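Side-chain contacts in hypothetical membrane spanning protein (PDB 2VPZ), which binds quinones and probably serves as the membrane-embedded subunit of a polysulfide reductase complex, exchanging electrons between quinone and its partner proteins: residues D43-A46 / R47-L51; A117-L120 / L121-L125; L139-P142 / L143-G146; L188-P191 / L192-P195. All coordinates share one frame; numbering follows the deposited sequence.

Contact 1 (D43-A46 / R47-L51); sequences DAEA and RRYTL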
loop_
_atom_site.group_PDB
_atom_site.type_symbol
_atom_site.label_atom_id
_atom_site.label_comp_id
_atom_site.label_asym_id
_atom_site.label_seq_id
_atom_site.Cartn_x
_atom_site.Cartn_y
_atom_site.Cartn_z
ATOM N N ASP C 43 -37.036 25.696 -48.633
ATOM C CA ASP C 43 -37.991 26.659 -48.019
ATOM C C ASP C 43 -37.447 28.115 -48.077
ATOM O O ASP C 43 -36.230 28.328 -47.954
ATOM C CB ASP C 43 -38.362 26.255 -46.557
ATOM C CG ASP C 43 -39.317 27.257 -45.866
ATOM O OD1 ASP C 43 -38.843 28.364 -45.512
ATOM O OD2 ASP C 43 -40.519 26.936 -45.686
ATOM N N ALA C 44 -38.340 29.090 -48.281
ATOM C CA ALA C 44 -38.028 30.531 -48.414
ATOM C C ALA C 44 -37.329 31.245 -47.229
ATOM O O ALA C 44 -36.579 32.219 -47.420
ATOM C CB ALA C 44 -39.325 31.322 -48.809
ATOM N N GLU C 45 -37.579 30.756 -46.017
ATOM C CA GLU C 45 -37.003 31.286 -44.768
ATOM C C GLU C 45 -35.521 30.922 -44.570
ATOM O O GLU C 45 -34.887 31.332 -43.596
ATOM C CB GLU C 45 -37.741 30.742 -43.542
ATOM C CG GLU C 45 -39.245 30.833 -43.519
ATOM C CD GLU C 45 -39.750 31.133 -42.114
ATOM O OE1 GLU C 45 -39.357 32.206 -41.595
ATOM O OE2 GLU C 45 -40.496 30.306 -41.544
ATOM N N ALA C 46 -34.985 30.127 -45.478
ATOM C CA ALA C 46 -33.608 29.681 -45.351
ATOM C C ALA C 46 -32.574 30.816 -45.354
ATOM O O ALA C 46 -31.486 30.685 -44.800
ATOM C CB ALA C 46 -33.268 28.670 -46.489
ATOM N N ARG C 47 -32.941 31.946 -45.935
ATOM C CA ARG C 47 -32.047 33.089 -46.071
ATOM C C ARG C 47 -31.747 33.932 -44.834
ATOM O O ARG C 47 -30.600 34.330 -44.586
ATOM C CB ARG C 47 -32.526 33.970 -47.223
ATOM C CG ARG C 47 -32.103 33.494 -48.606
ATOM C CD ARG C 47 -30.739 34.096 -48.945
ATOM N NE ARG C 47 -30.743 35.560 -48.879
ATOM C CZ ARG C 47 -29.790 36.341 -49.360
ATOM N NH1 ARG C 47 -28.750 35.775 -49.953
ATOM N NH2 ARG C 47 -29.860 37.667 -49.267
ATOM N N ARG C 48 -32.789 34.222 -44.077
ATOM C CA ARG C 48 -32.652 35.006 -42.873
ATOM C C ARG C 48 -32.221 34.105 -41.703
ATOM O O ARG C 48 -31.628 34.586 -40.747
ATOM C CB ARG C 48 -33.951 35.742 -42.538
ATOM C CG ARG C 48 -35.072 34.824 -42.127
ATOM C CD ARG C 48 -36.374 35.573 -42.029
ATOM N NE ARG C 48 -36.685 35.995 -40.672
ATOM C CZ ARG C 48 -37.714 35.532 -39.976
ATOM N NH1 ARG C 48 -38.513 34.638 -40.532
ATOM N NH2 ARG C 48 -37.933 35.957 -38.739
ATOM N N TYR C 49 -32.507 32.806 -41.755
ATOM C CA TYR C 49 -32.022 31.950 -40.672
ATOM C C TYR C 49 -30.490 31.838 -40.805
ATOM O O TYR C 49 -29.772 31.685 -39.818
ATOM C CB TYR C 49 -32.694 30.568 -40.626
ATOM C CG TYR C 49 -33.939 30.577 -39.748
ATOM C CD1 TYR C 49 -35.189 30.917 -40.277
ATOM C CD2 TYR C 49 -33.848 30.332 -38.376
ATOM C CE1 TYR C 49 -36.316 31.019 -39.462
ATOM C CE2 TYR C 49 -34.964 30.432 -37.546
ATOM C CZ TYR C 49 -36.202 30.777 -38.095
ATOM O OH TYR C 49 -37.314 30.872 -37.289
ATOM N N THR C 50 -29.992 31.971 -42.027
ATOM C CA THR C 50 -28.572 31.931 -42.274
ATOM C C THR C 50 -27.906 33.234 -41.745
ATOM O O THR C 50 -26.813 33.209 -41.147
ATOM C CB THR C 50 -28.280 31.698 -43.793
ATOM O OG1 THR C 50 -29.024 30.575 -44.250
ATOM C CG2 THR C 50 -26.776 31.474 -44.036
ATOM N N LEU C 51 -28.572 34.379 -41.906
ATOM C CA LEU C 51 -28.022 35.640 -41.396
ATOM C C LEU C 51 -27.781 35.542 -39.863
ATOM O O LEU C 51 -26.704 35.909 -39.382
ATOM C CB LEU C 51 -28.916 36.878 -41.696
ATOM C CG LEU C 51 -28.390 38.215 -41.117
ATOM C CD1 LEU C 51 -27.031 38.615 -41.760
ATOM C CD2 LEU C 51 -29.418 39.352 -41.310
HETATM O O HOH W 1 -35.669 34.395 -45.610
#
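The carboxylate of E45 lies alongside the guanidinium of R48, both side chains pointing the same way, and OE1 of E45 makes a salt bridge with NH1 of R48 at 2.8 Å. Their planes differ by only 20°, and OE1 sits at the guanidinium edge, so the single OE1-NH1 contact lies near the guanidinium plane. R48 reaches it with CG placed between its own backbone N and carbonyl carbon (chi1 68°) and a further bend at chi3. Both charges have second partners: OE2 of E45 bonds W171 NE1, and NH2 of R48 bonds Y52 OH. Y49 packs on the same side, with CD1 of Y49, at the ring edge, 3.4 Å from E45 O, while its hydroxyl bonds S169 OG. This is the entry to helix 46-65, a predicted transmembrane helix. D43 makes the capping bond, OD1 of D43 accepting from E45 N at 2.8 Å, and a type I turn from D43 to A46 leads into the first helical turn. One turn on, OG1 of T50 donates to A46 O across a short 2.5 Å, approaching almost straight at a C=O...donor angle of 165°. A valine in place of T50 has no hydroxyl, and A46 O would probably be left with the weak backbone N-H bond alone. A water accepts from R48 N and donates to A44 O, its oxygen 3.0 Å from A44 O.

Contact 2 (A117-L120 / L121-L125); sequences AWAL and LVFSL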
loop_
_atom_site.group_PDB
_atom_site.type_symbol
_atom_site.label_atom_id
_atom_site.label_comp_id
_atom_site.label_asym_id
_atom_site.label_seq_id
_atom_site.Cartn_x
_atom_site.Cartn_y
_atom_site.Cartn_z
ATOM N N ALA C 117 -25.027 23.623 -48.521
ATOM C CA ALA C 117 -26.045 23.368 -47.479
ATOM C C ALA C 117 -25.794 22.058 -46.671
ATOM O O ALA C 117 -26.232 21.949 -45.519
ATOM C CB ALA C 117 -27.484 23.373 -48.062
ATOM N N TRP C 118 -25.125 21.067 -47.280
ATOM C CA TRP C 118 -24.768 19.785 -46.627
ATOM C C TRP C 118 -23.534 20.038 -45.747
ATOM O O TRP C 118 -23.388 19.440 -44.673
ATOM C CB TRP C 118 -24.461 18.673 -47.647
ATOM C CG TRP C 118 -25.670 17.923 -48.163
ATOM C CD1 TRP C 118 -26.170 17.945 -49.443
ATOM C CD2 TRP C 118 -26.532 17.032 -47.417
ATOM N NE1 TRP C 118 -27.272 17.127 -49.532
ATOM C CE2 TRP C 118 -27.519 16.556 -48.312
ATOM C CE3 TRP C 118 -26.564 16.593 -46.083
ATOM C CZ2 TRP C 118 -28.542 15.656 -47.914
ATOM C CZ3 TRP C 118 -27.586 15.692 -45.676
ATOM C CH2 TRP C 118 -28.555 15.238 -46.599
ATOM N N ALA C 119 -22.649 20.907 -46.235
ATOM C CA ALA C 119 -21.456 21.328 -45.490
ATOM C C ALA C 119 -21.957 22.040 -44.209
ATOM O O ALA C 119 -21.543 21.670 -43.106
ATOM C CB ALA C 119 -20.570 22.306 -46.314
ATOM N N LEU C 120 -22.831 23.042 -44.358
ATOM C CA LEU C 120 -23.362 23.744 -43.182
ATOM C C LEU C 120 -23.997 22.703 -42.285
ATOM O O LEU C 120 -23.941 22.797 -41.054
ATOM C CB LEU C 120 -24.412 24.843 -43.511
ATOM C CG LEU C 120 -24.775 25.730 -42.283
ATOM C CD1 LEU C 120 -23.519 26.491 -41.784
ATOM C CD2 LEU C 120 -25.904 26.712 -42.634
ATOM N N LEU C 121 -24.590 21.661 -42.866
ATOM C CA LEU C 121 -25.177 20.634 -41.999
ATOM C C LEU C 121 -24.107 19.912 -41.157
ATOM O O LEU C 121 -24.308 19.707 -39.963
ATOM C CB LEU C 121 -25.984 19.580 -42.754
ATOM C CG LEU C 121 -26.630 18.621 -41.716
ATOM C CD1 LEU C 121 -28.137 18.900 -41.606
ATOM C CD2 LEU C 121 -26.365 17.150 -42.073
ATOM N N VAL C 122 -22.996 19.513 -41.767
ATOM C CA VAL C 122 -21.948 18.801 -41.043
ATOM C C VAL C 122 -21.170 19.653 -40.018
ATOM O O VAL C 122 -20.789 19.152 -38.947
ATOM C CB VAL C 122 -20.924 18.119 -42.017
ATOM C CG1 VAL C 122 -19.592 17.875 -41.276
ATOM C CG2 VAL C 122 -21.500 16.788 -42.569
ATOM N N PHE C 123 -20.925 20.928 -40.334
ATOM C CA PHE C 123 -20.200 21.833 -39.427
ATOM C C PHE C 123 -21.070 22.254 -38.247
ATOM O O PHE C 123 -20.557 22.555 -37.166
ATOM C CB PHE C 123 -19.666 23.067 -40.158
ATOM C CG PHE C 123 -18.671 22.762 -41.244
ATOM C CD1 PHE C 123 -18.656 23.493 -42.431
ATOM C CD2 PHE C 123 -17.780 21.704 -41.093
ATOM C CE1 PHE C 123 -17.768 23.170 -43.457
ATOM C CE2 PHE C 123 -16.881 21.364 -42.106
ATOM C CZ PHE C 123 -16.879 22.097 -43.296
ATOM N N SER C 124 -22.379 22.266 -38.450
ATOM C CA SER C 124 -23.293 22.629 -37.378
ATOM C C SER C 124 -23.481 21.394 -36.459
ATOM O O SER C 124 -23.966 21.527 -35.329
ATOM C CB SER C 124 -24.632 23.172 -37.935
ATOM O OG SER C 124 -25.542 22.144 -38.255
ATOM N N LEU C 125 -23.117 20.194 -36.917
ATOM C CA LEU C 125 -23.225 19.012 -36.038
ATOM C C LEU C 125 -21.923 18.937 -35.184
ATOM O O LEU C 125 -21.957 18.525 -34.025
ATOM C CB LEU C 125 -23.511 17.690 -36.834
ATOM C CG LEU C 125 -25.007 17.470 -37.219
ATOM C CD1 LEU C 125 -25.218 16.224 -38.104
ATOM C CD2 LEU C 125 -25.848 17.361 -35.939
#
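The pairs W118–L121 and A119–F123 touch along a single helix, one turn apart, in the opening turns of helix 117-136, a predicted transmembrane helix of this polysulfide reductase family bundle. The evidence is the i to i+4 backbone bonding: V122 N donates to W118 O, S124 N to L120 O, and F123 N to A119 O, the last at 2.9 Å. The bond from L121 N to A117 O, at 3.1 Å, is less regular, its donor standing 46° out of the carbonyl plane. On the surface side, W118 and L121 lie side by side and point the same way. CD2 of L121 comes to the edge of the indole near its plane, 4.1 Å from CE3 of W118. L121 presents this methyl with CG anti to its backbone N (chi1 -176°), while CB of L121 is 3.2 Å from W118 O. A117, L121 and S124 rest on helix 16-41, whereas A119, L120 and F123 rest on helix 88-107, where T102 meets all three. L125 packs against L185 of the second subunit, another copy of this protein. The F123 side chain is about 10 Å from that of Y130, a quinone-binding residue further along the same helix. F123 leans back over the preceding turn, CE1 of F123 lying 4.1 Å from CB of A119 and CD1 of F123 3.5 Å from A119 O.

Contact 3 (L139-P142 / L143-G146); sequences LNRP and LWNG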
loop_
_atom_site.group_PDB
_atom_site.type_symbol
_atom_site.label_atom_id
_atom_site.label_comp_id
_atom_site.label_asym_id
_atom_site.label_seq_id
_atom_site.Cartn_x
_atom_site.Cartn_y
_atom_site.Cartn_z
ATOM N N LEU C 139 -12.554 12.817 -17.127
ATOM C CA LEU C 139 -12.986 11.701 -16.301
ATOM C C LEU C 139 -12.587 11.815 -14.804
ATOM O O LEU C 139 -12.966 10.973 -13.997
ATOM C CB LEU C 139 -12.458 10.383 -16.943
ATOM C CG LEU C 139 -12.891 10.153 -18.418
ATOM C CD1 LEU C 139 -12.032 9.038 -19.060
ATOM C CD2 LEU C 139 -14.386 9.791 -18.508
ATOM N N ASN C 140 -11.861 12.869 -14.443
ATOM C CA ASN C 140 -11.438 13.148 -13.062
ATOM C C ASN C 140 -12.525 13.939 -12.311
ATOM O O ASN C 140 -12.598 13.939 -11.068
ATOM C CB ASN C 140 -10.117 13.931 -13.039
ATOM C CG ASN C 140 -10.124 15.133 -13.989
ATOM O OD1 ASN C 140 -9.851 16.279 -13.595
ATOM N ND2 ASN C 140 -10.441 14.872 -15.252
ATOM N N ARG C 141 -13.363 14.640 -13.077
ATOM C CA ARG C 141 -14.490 15.441 -12.560
ATOM C C ARG C 141 -15.737 14.517 -12.506
ATOM O O ARG C 141 -16.373 14.300 -13.528
ATOM C CB ARG C 141 -14.763 16.642 -13.505
ATOM C CG ARG C 141 -13.535 17.489 -13.924
ATOM C CD ARG C 141 -13.119 18.503 -12.833
ATOM N NE ARG C 141 -11.781 19.093 -13.031
ATOM C CZ ARG C 141 -11.148 19.891 -12.168
ATOM N NH1 ARG C 141 -11.715 20.226 -11.012
ATOM N NH2 ARG C 141 -9.937 20.366 -12.451
ATOM N N PRO C 142 -16.104 13.982 -11.301
ATOM C CA PRO C 142 -17.300 13.127 -11.231
ATOM C C PRO C 142 -18.698 13.591 -11.782
ATOM O O PRO C 142 -19.540 12.755 -12.119
ATOM C CB PRO C 142 -17.427 12.717 -9.765
ATOM C CG PRO C 142 -16.030 12.930 -9.174
ATOM C CD PRO C 142 -15.427 14.082 -10.004
ATOM N N LEU C 143 -18.976 14.889 -11.830
ATOM C CA LEU C 143 -20.285 15.343 -12.337
ATOM C C LEU C 143 -20.357 15.388 -13.878
ATOM O O LEU C 143 -21.427 15.264 -14.466
ATOM C CB LEU C 143 -20.723 16.705 -11.717
ATOM C CG LEU C 143 -20.755 16.780 -10.172
ATOM C CD1 LEU C 143 -21.553 18.014 -9.683
ATOM C CD2 LEU C 143 -21.353 15.486 -9.600
ATOM N N TRP C 144 -19.211 15.536 -14.543
ATOM C CA TRP C 144 -19.188 15.585 -16.010
ATOM C C TRP C 144 -19.099 14.229 -16.658
ATOM O O TRP C 144 -18.164 13.943 -17.416
ATOM C CB TRP C 144 -18.035 16.477 -16.481
ATOM C CG TRP C 144 -18.310 17.898 -16.149
ATOM C CD1 TRP C 144 -19.531 18.443 -15.808
ATOM C CD2 TRP C 144 -17.382 18.989 -16.128
ATOM N NE1 TRP C 144 -19.405 19.790 -15.586
ATOM C CE2 TRP C 144 -18.100 20.154 -15.781
ATOM C CE3 TRP C 144 -16.001 19.098 -16.392
ATOM C CZ2 TRP C 144 -17.474 21.431 -15.665
ATOM C CZ3 TRP C 144 -15.373 20.355 -16.284
ATOM C CH2 TRP C 144 -16.114 21.502 -15.931
ATOM N N ASN C 145 -20.079 13.383 -16.385
ATOM C CA ASN C 145 -20.060 12.038 -16.945
ATOM C C ASN C 145 -20.615 11.991 -18.386
ATOM O O ASN C 145 -20.920 13.036 -18.987
ATOM C CB ASN C 145 -20.795 11.046 -16.001
ATOM C CG ASN C 145 -22.316 11.171 -16.042
ATOM O OD1 ASN C 145 -23.037 10.526 -15.275
ATOM N ND2 ASN C 145 -22.810 12.012 -16.954
ATOM N N GLY C 146 -20.698 10.775 -18.915
ATOM C CA GLY C 146 -21.185 10.547 -20.266
ATOM C C GLY C 146 -22.455 11.258 -20.720
ATOM O O GLY C 146 -22.518 11.687 -21.863
HETATM O O HOH W 2 -16.513 12.199 -15.732
#
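R141 and W144 lie side by side with their side chains pointing the same way, the aliphatic part of the arginine resting obliquely on the benzene half of the indole. CG of R141 is 3.8 Å from CE3 of W144, and CB of R141 is 4.0 Å from the same carbon. The guanidinium is not part of this touch: a bend at chi2 (-80°) turns the chain beyond CG, and the guanidinium plane ends 50° from that of the ring. The backbone brings the pair together through a type I beta turn from R141 to W144, closed by W144 N donating to R141 O at 3.3 Å, with P142 and L143 at its corners. An inverse gamma turn centred on W144 follows directly, marked by a weak 3.0 Å bond from N145 N to L143 O. A water 3.0 Å from R141 O also lies near W144 O, though its two protons have more acceptors in reach than they can serve. Further out, the polar ends are held by other parts of the assembly. NE and NH2 of R141 bond the backbone of a chain of another protein, and NE1 of W144 bonds L242 O, fixing how the indole is turned. P142 and L143 pack on A198 of helix 196-205, L143 reaching H201 and L202 as well. The W144 side chain stands about 12 Å from that of H21, a ubiquinone-binding residue.

Contact 4 (L188-P191 / L192-P195); sequences LLYP and LTLP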
loop_
_atom_site.group_PDB
_atom_site.type_symbol
_atom_site.label_atom_id
_atom_site.label_comp_id
_atom_site.label_asym_id
_atom_site.label_seq_id
_atom_site.Cartn_x
_atom_site.Cartn_y
_atom_site.Cartn_z
ATOM N N LEU C 188 -33.773 14.879 -15.530
ATOM C CA LEU C 188 -34.390 14.343 -14.310
ATOM C C LEU C 188 -33.705 13.012 -13.884
ATOM O O LEU C 188 -33.569 12.727 -12.686
ATOM C CB LEU C 188 -35.914 14.114 -14.514
ATOM C CG LEU C 188 -36.659 13.400 -13.355
ATOM C CD1 LEU C 188 -36.867 14.377 -12.186
ATOM C CD2 LEU C 188 -37.999 12.823 -13.846
ATOM N N LEU C 189 -33.254 12.217 -14.854
ATOM C CA LEU C 189 -32.576 10.947 -14.563
ATOM C C LEU C 189 -31.054 11.158 -14.375
ATOM O O LEU C 189 -30.339 10.250 -13.965
ATOM C CB LEU C 189 -32.816 9.907 -15.682
ATOM C CG LEU C 189 -34.213 9.811 -16.337
ATOM C CD1 LEU C 189 -34.165 8.951 -17.614
ATOM C CD2 LEU C 189 -35.241 9.249 -15.342
ATOM N N TYR C 190 -30.568 12.354 -14.670
ATOM C CA TYR C 190 -29.149 12.653 -14.523
ATOM C C TYR C 190 -28.551 12.376 -13.112
ATOM O O TYR C 190 -27.592 11.600 -12.999
ATOM C CB TYR C 190 -28.819 14.088 -14.975
ATOM C CG TYR C 190 -27.448 14.572 -14.524
ATOM C CD1 TYR C 190 -26.275 13.927 -14.938
ATOM C CD2 TYR C 190 -27.327 15.665 -13.657
ATOM C CE1 TYR C 190 -25.003 14.360 -14.495
ATOM C CE2 TYR C 190 -26.063 16.108 -13.204
ATOM C CZ TYR C 190 -24.900 15.456 -13.622
ATOM O OH TYR C 190 -23.668 15.889 -13.167
ATOM N N PRO C 191 -29.109 12.987 -12.022
ATOM C CA PRO C 191 -28.606 12.747 -10.649
ATOM C C PRO C 191 -28.545 11.272 -10.192
ATOM O O PRO C 191 -27.727 10.894 -9.340
ATOM C CB PRO C 191 -29.543 13.555 -9.744
ATOM C CG PRO C 191 -30.143 14.599 -10.650
ATOM C CD PRO C 191 -30.209 13.960 -12.030
ATOM N N LEU C 192 -29.440 10.463 -10.759
ATOM C CA LEU C 192 -29.579 9.022 -10.436
ATOM C C LEU C 192 -28.497 8.161 -11.100
ATOM O O LEU C 192 -28.343 6.956 -10.832
ATOM C CB LEU C 192 -30.988 8.515 -10.838
ATOM C CG LEU C 192 -32.242 9.128 -10.181
ATOM C CD1 LEU C 192 -33.543 8.464 -10.716
ATOM C CD2 LEU C 192 -32.152 8.990 -8.640
ATOM N N THR C 193 -27.737 8.824 -11.958
ATOM C CA THR C 193 -26.656 8.246 -12.727
ATOM C C THR C 193 -25.290 8.514 -12.040
ATOM O O THR C 193 -24.237 8.052 -12.507
ATOM C CB THR C 193 -26.693 8.892 -14.167
ATOM O OG1 THR C 193 -26.826 7.879 -15.162
ATOM C CG2 THR C 193 -25.468 9.787 -14.418
ATOM N N LEU C 194 -25.296 9.191 -10.905
ATOM C CA LEU C 194 -24.062 9.551 -10.201
ATOM C C LEU C 194 -23.711 8.745 -8.958
ATOM O O LEU C 194 -24.599 8.121 -8.351
ATOM C CB LEU C 194 -24.086 11.061 -9.807
ATOM C CG LEU C 194 -24.174 12.157 -10.901
ATOM C CD1 LEU C 194 -24.607 13.532 -10.357
ATOM C CD2 LEU C 194 -22.825 12.280 -11.616
ATOM N N PRO C 195 -22.387 8.643 -8.613
ATOM C CA PRO C 195 -22.025 7.871 -7.410
ATOM C C PRO C 195 -22.690 8.724 -6.261
ATOM O O PRO C 195 -22.799 9.960 -6.383
ATOM C CB PRO C 195 -20.497 8.005 -7.334
ATOM C CG PRO C 195 -20.039 8.245 -8.758
ATOM C CD PRO C 195 -21.234 8.832 -9.515
#
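Y190 O accepts the N-H of T193 at 3.0 Å, with the donor standing 52° out of the carbonyl plane. This i to i+3 bond belongs to a short 3-10 turn that follows helix 175-189. Two weak bonds of the same spacing flank it, L192 N to L189 O and L194 N to P191 O. P191, having no N-H, can give nothing back to the helix. L194 then reaches back across the turn to the tyrosine ring. Its CD1 makes an off-centre CH-pi contact, 4.3 Å from the centroid of the Y190 ring and 30° off the normal, with CD1 of L194 3.8 Å from both CZ and OH of Y190. With CG anti to the backbone N (chi1 165°), the Y190 ring is carried to where L194 can meet it. An alanine in place of L194 would probably strip the methyl cover from the ring near CZ and open a gap there. The ring also touches L202 and Y210, and its hydroxyl bonds L143 O. L189, L192 and T193 pack on the second subunit, another copy of this protein. P191 O takes a further bond from R199 NE, while CB of L194 lies 3.7 Å from P191 O.

In the fold
The contacts run in series along the chain, each within one continuous stretch, so none crosses or encloses another. Contact 1 turns the chain from helix 16-41 into helix 46-65, and contact 2 lies at the start of helix 117-136. Their centres are about 15 Å apart without touching, yet both pack on helix 16-41, with H39 meeting residues of each. Contact 3, in the loop between helices 117-136 and 148-166, lies across the chain's centre from contact 1, about 38 Å away between centres. Contact 4, which joins helices 175-189 and 196-205, touches contact 3: L143 O is 2.7 Å from Y190 OH. Both also meet the second subunit, linking these loops to the dimer interface.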